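Local coordinates for PPC domain-containing protein (Pyrococcus horikoshii, PDB 2DT4), which is of unknown function but carries the plant- and prokaryote-conserved (PPC) domain and assembles from three copies of the chain, at residues L8-L13 with E120-K125; E33-A38 with I116-L121. All coordinates share one frame; numbering follows the deposited sequence.

Contact 1: L8-L13 with E120-K125; sequences LGRTYL and ELKGEK
With CG of Glu120 anti to its backbone N (chi1 176°) and the chain extended beyond it, and CG of Arg10 beside its own N (chi1 -67°) before a bend at chi3, carboxylate and guanidinium meet on one side of the antiparallel pair of strands. Arg10 holds the acid side-on in a salt bridge made of hydrogen bonds: NE lies 2.9 Å from Glu120 OE2 and NH1 3.0 Å from Glu120 OE1, with the two planes turned 47° apart. The backbone N of Arg10 also hydrogen-bonds to Glu120 OE2, on the anti lone pair, while NE comes from the syn side, tilted out of the carboxylate plane. Arg10 NH1 and Lys122 NZ reach Glu120 OE1 from opposite faces of that plane, NZ at 2.9 Å from OE1, completing a salt-bridge network. An alanine in place of Glu120 would probably leave Arg10 and Lys122 without their shared counter-charge and the Arg10 backbone N-H without its acceptor. Backbone hydrogen bonds Gly9 N to Glu120 O and Glu120 N to Arg10 O pair the strands; at the non-hydrogen-bonded pair Leu8-Leu121 the CD2 methyls touch. Strand 5-16 flanks strand 114-123, and Arg10 NH2 hydrogen-bonds to Glu33 O at the end of helix 22-33.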
# COMPACT_ATOMS: atom_id res chain seq x y z
N LEU A 8 -12.04 -1.81 -14.83
CA LEU A 8 -12.29 -1.21 -13.52
C LEU A 8 -13.79 -1.18 -13.29
O LEU A 8 -14.55 -0.55 -14.05
CB LEU A 8 -11.70 0.21 -13.44
CG LEU A 8 -10.18 0.25 -13.44
CD1 LEU A 8 -9.68 1.67 -13.89
CD2 LEU A 8 -9.61 -0.12 -12.06
N GLY A 9 -14.23 -1.90 -12.27
CA GLY A 9 -15.60 -1.84 -11.82
C GLY A 9 -15.85 -0.75 -10.81
O GLY A 9 -15.24 0.32 -10.88
N ARG A 10 -16.73 -1.05 -9.87
CA ARG A 10 -17.15 -0.10 -8.86
C ARG A 10 -16.00 0.20 -7.91
O ARG A 10 -15.15 -0.66 -7.65
CB ARG A 10 -18.38 -0.62 -8.11
CG ARG A 10 -19.61 -0.69 -9.00
CD ARG A 10 -20.73 -1.50 -8.42
NE ARG A 10 -20.41 -2.92 -8.41
CZ ARG A 10 -21.06 -3.87 -7.73
NH1 ARG A 10 -20.64 -5.14 -7.85
NH2 ARG A 10 -22.08 -3.57 -6.95
N THR A 11 -15.99 1.43 -7.43
CA THR A 11 -14.93 1.98 -6.58
C THR A 11 -15.54 2.46 -5.24
O THR A 11 -16.59 3.09 -5.23
CB THR A 11 -14.27 3.15 -7.30
OG1 THR A 11 -13.80 2.73 -8.60
CG2 THR A 11 -13.06 3.65 -6.53
N TYR A 12 -14.88 2.15 -4.12
CA TYR A 12 -15.39 2.47 -2.80
C TYR A 12 -14.33 2.98 -1.83
O TYR A 12 -13.16 2.62 -1.91
CB TYR A 12 -16.04 1.24 -2.15
CG TYR A 12 -17.09 0.49 -2.98
CD1 TYR A 12 -18.44 0.69 -2.74
CD2 TYR A 12 -16.72 -0.42 -3.96
CE1 TYR A 12 -19.39 -0.01 -3.45
CE2 TYR A 12 -17.67 -1.14 -4.65
CZ TYR A 12 -19.00 -0.92 -4.40
OH TYR A 12 -19.95 -1.67 -5.08
N LEU A 13 -14.76 3.83 -0.90
CA LEU A 13 -13.93 4.35 0.17
C LEU A 13 -14.85 4.52 1.36
O LEU A 13 -15.86 5.22 1.24
CB LEU A 13 -13.29 5.69 -0.22
CG LEU A 13 -12.37 6.26 0.88
CD1 LEU A 13 -11.20 5.33 1.20
CD2 LEU A 13 -11.88 7.64 0.46
N GLU A 120 -13.25 -2.75 -7.38
CA GLU A 120 -13.72 -3.96 -8.03
C GLU A 120 -13.07 -4.08 -9.39
O GLU A 120 -12.84 -3.07 -10.05
CB GLU A 120 -15.25 -3.87 -8.21
CG GLU A 120 -15.86 -5.01 -8.97
CD GLU A 120 -17.34 -4.85 -9.20
OE1 GLU A 120 -18.03 -5.89 -9.16
OE2 GLU A 120 -17.80 -3.70 -9.44
N LEU A 121 -12.77 -5.32 -9.79
CA LEU A 121 -12.23 -5.64 -11.11
C LEU A 121 -13.16 -6.62 -11.82
O LEU A 121 -13.70 -7.53 -11.17
CB LEU A 121 -10.87 -6.30 -10.94
CG LEU A 121 -9.79 -5.45 -10.26
CD1 LEU A 121 -8.48 -6.21 -10.19
CD2 LEU A 121 -9.58 -4.05 -10.90
N LYS A 122 -13.36 -6.41 -13.13
CA LYS A 122 -14.30 -7.19 -13.93
C LYS A 122 -13.53 -7.84 -15.06
O LYS A 122 -12.70 -7.22 -15.72
CB LYS A 122 -15.39 -6.30 -14.53
CG LYS A 122 -16.18 -5.42 -13.58
CD LYS A 122 -17.15 -6.21 -12.81
CE LYS A 122 -18.38 -5.38 -12.46
NZ LYS A 122 -19.39 -6.06 -11.67
N GLY A 123 -13.80 -9.10 -15.31
CA GLY A 123 -13.15 -9.79 -16.40
C GLY A 123 -13.16 -11.28 -16.22
O GLY A 123 -14.12 -11.88 -15.74
N GLU A 124 -12.08 -11.87 -16.66
CA GLU A 124 -11.91 -13.29 -16.65
C GLU A 124 -11.88 -13.83 -15.25
O GLU A 124 -11.68 -13.10 -14.28
CB GLU A 124 -10.59 -13.63 -17.36
CG GLU A 124 -9.35 -13.29 -16.53
CD GLU A 124 -8.06 -13.35 -17.31
OE1 GLU A 124 -7.02 -13.70 -16.69
OE2 GLU A 124 -8.07 -12.99 -18.51
N LYS A 125 -12.06 -15.14 -15.14
CA LYS A 125 -12.05 -15.81 -13.87
C LYS A 125 -10.67 -15.67 -13.25
O LYS A 125 -9.63 -15.72 -13.94
CB LYS A 125 -12.42 -17.27 -14.05
CG LYS A 125 -13.91 -17.41 -14.31
CD LYS A 125 -14.33 -18.86 -14.36
CE LYS A 125 -15.73 -18.99 -14.93
NZ LYS A 125 -15.86 -20.33 -15.57

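Contact 2: E33-A38 with I116-L121; sequences EGIETA and IFLQEL
Ile35 of the loop and Ala38, where strand 38-46 begins, pack against Leu118, whose chain can be followed outward from strand 114-123. Leu118 CB leads to CG with CG anti to the backbone N (chi1 -172°), and Leu118 CG already lies 4.0 Å from Ala38 CB. The branch Leu118 CD2 then does most of the touching, 3.6 Å from Ala38 CB and 3.9 Å from Ile35 CD1, while the Ile35 and Leu118 chains point opposite ways as they pass. Phe29 and Cys30 of helix 22-33 also pack on both Ile35 and Leu118, so the methyl contacts continue into the helix. Gly34, with positive phi (67°) and two bonds back into the last turn, ends the helix in a Schellman motif; the loop then leads to strand 38-46, which runs antiparallel to strand 114-123. Ala38 and Glu120 form a non-hydrogen-bonded pair there, with Ala38 CA 3.1 Å from Gln119 O in a CA-H...O contact. One residue back, Thr37 O accepts a nearly straight hydrogen bond from Leu121 N (172° at the hydrogen), the donor standing above the carbonyl plane, and the CA-H of Glu120 approaches the same oxygen. The side chains of Thr37 and Leu121 are roughly perpendicular to each other, CG2 of Thr37 touching CB of Leu121. Ile35 CG1 lies 4.0 Å from Glu120 OE1, an apolar neighbour for a carboxylate already paired with Arg10. A water donates to Glu120 OE1, 2.7 Å away, and accepts from Glu36 N, joining the acid to the loop backbone.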
# COMPACT_ATOMS: atom_id res chain seq x y z
N GLU A 33 -22.71 -6.39 -2.12
CA GLU A 33 -22.55 -5.65 -3.37
C GLU A 33 -22.46 -6.53 -4.60
O GLU A 33 -22.43 -6.03 -5.73
CB GLU A 33 -21.29 -4.78 -3.30
CG GLU A 33 -21.34 -3.69 -2.26
CD GLU A 33 -22.35 -2.62 -2.62
OE1 GLU A 33 -23.29 -2.43 -1.83
OE2 GLU A 33 -22.27 -2.02 -3.71
N GLY A 34 -22.36 -7.84 -4.41
CA GLY A 34 -22.11 -8.72 -5.53
C GLY A 34 -20.73 -8.53 -6.15
O GLY A 34 -20.56 -8.59 -7.38
N ILE A 35 -19.72 -8.28 -5.30
CA ILE A 35 -18.35 -8.17 -5.76
C ILE A 35 -17.66 -9.51 -5.62
O ILE A 35 -17.72 -10.15 -4.56
CB ILE A 35 -17.58 -7.10 -4.93
CG1 ILE A 35 -18.15 -5.70 -5.17
CG2 ILE A 35 -16.05 -7.11 -5.23
CD1 ILE A 35 -17.75 -4.65 -4.11
N GLU A 36 -17.01 -9.93 -6.68
CA GLU A 36 -16.28 -11.18 -6.71
C GLU A 36 -14.77 -10.97 -6.69
O GLU A 36 -14.05 -11.78 -6.08
CB GLU A 36 -16.62 -11.98 -7.96
CG GLU A 36 -18.05 -12.50 -8.03
CD GLU A 36 -18.19 -13.74 -8.89
OE1 GLU A 36 -17.61 -13.75 -10.00
OE2 GLU A 36 -18.86 -14.70 -8.45
N THR A 37 -14.30 -9.94 -7.40
CA THR A 37 -12.87 -9.65 -7.50
C THR A 37 -12.60 -8.18 -7.18
O THR A 37 -13.26 -7.32 -7.72
CB THR A 37 -12.34 -9.95 -8.93
OG1 THR A 37 -12.71 -11.31 -9.31
CG2 THR A 37 -10.83 -9.86 -8.99
N ALA A 38 -11.60 -7.91 -6.36
CA ALA A 38 -11.25 -6.53 -6.01
C ALA A 38 -9.85 -6.46 -5.44
O ALA A 38 -9.26 -7.47 -5.05
CB ALA A 38 -12.21 -5.99 -4.98
N ILE A 116 -10.98 1.98 4.54
CA ILE A 116 -10.69 1.06 3.45
C ILE A 116 -11.09 1.59 2.05
O ILE A 116 -12.22 2.11 1.86
CB ILE A 116 -11.47 -0.25 3.74
CG1 ILE A 116 -11.14 -0.86 5.13
CG2 ILE A 116 -11.27 -1.25 2.63
CD1 ILE A 116 -9.68 -1.08 5.45
N PHE A 117 -10.18 1.34 1.11
CA PHE A 117 -10.36 1.62 -0.30
C PHE A 117 -10.52 0.27 -0.99
O PHE A 117 -9.72 -0.64 -0.76
CB PHE A 117 -9.18 2.37 -0.93
CG PHE A 117 -9.28 2.51 -2.41
CD1 PHE A 117 -8.50 1.74 -3.26
CD2 PHE A 117 -10.18 3.41 -2.97
CE1 PHE A 117 -8.61 1.87 -4.66
CE2 PHE A 117 -10.28 3.54 -4.36
CZ PHE A 117 -9.49 2.78 -5.19
N LEU A 118 -11.55 0.15 -1.82
CA LEU A 118 -11.83 -1.11 -2.50
C LEU A 118 -12.16 -0.84 -3.96
O LEU A 118 -13.02 -0.01 -4.25
CB LEU A 118 -12.97 -1.83 -1.81
CG LEU A 118 -13.22 -3.23 -2.33
CD1 LEU A 118 -13.81 -4.08 -1.23
CD2 LEU A 118 -14.15 -3.28 -3.55
N GLN A 119 -11.45 -1.51 -4.87
CA GLN A 119 -11.64 -1.33 -6.30
C GLN A 119 -12.01 -2.67 -6.90
O GLN A 119 -11.17 -3.59 -6.99
CB GLN A 119 -10.37 -0.75 -6.98
CG GLN A 119 -10.45 -0.70 -8.50
CD GLN A 119 -11.58 0.23 -8.95
OE1 GLN A 119 -12.58 -0.23 -9.56
NE2 GLN A 119 -11.47 1.49 -8.61
N GLU A 120 -13.25 -2.75 -7.38
CA GLU A 120 -13.72 -3.96 -8.03
C GLU A 120 -13.07 -4.08 -9.39
O GLU A 120 -12.84 -3.07 -10.05
CB GLU A 120 -15.25 -3.87 -8.21
CG GLU A 120 -15.86 -5.01 -8.97
CD GLU A 120 -17.34 -4.85 -9.20
OE1 GLU A 120 -18.03 -5.89 -9.16
OE2 GLU A 120 -17.80 -3.70 -9.44
N LEU A 121 -12.77 -5.32 -9.79
CA LEU A 121 -12.23 -5.64 -11.11
C LEU A 121 -13.16 -6.62 -11.82
O LEU A 121 -13.70 -7.53 -11.17
CB LEU A 121 -10.87 -6.30 -10.94
CG LEU A 121 -9.79 -5.45 -10.26
CD1 LEU A 121 -8.48 -6.21 -10.19
CD2 LEU A 121 -9.58 -4.05 -10.90
O HOH W 1 -17.18 -8.42 -9.14

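From the N terminus, strand 5-16 comes first, followed by helix 22-33 and the turn that leads into strand 38-46; both contacts are completed when the chain returns in strand 114-123, which pairs antiparallel with strand 5-16 and with strand 38-46. Contact 1 closes the longer loop, with 106 residues between its segments, and contact 2 closes a shorter one of 77 nested inside it. They end on the same strand, share Glu120 and Leu121, and have centres about 5 Å apart. Tyr12 OH and Glu33 OE2 probably bond directly between them, and both contacts reach Leu13 of the third subunit.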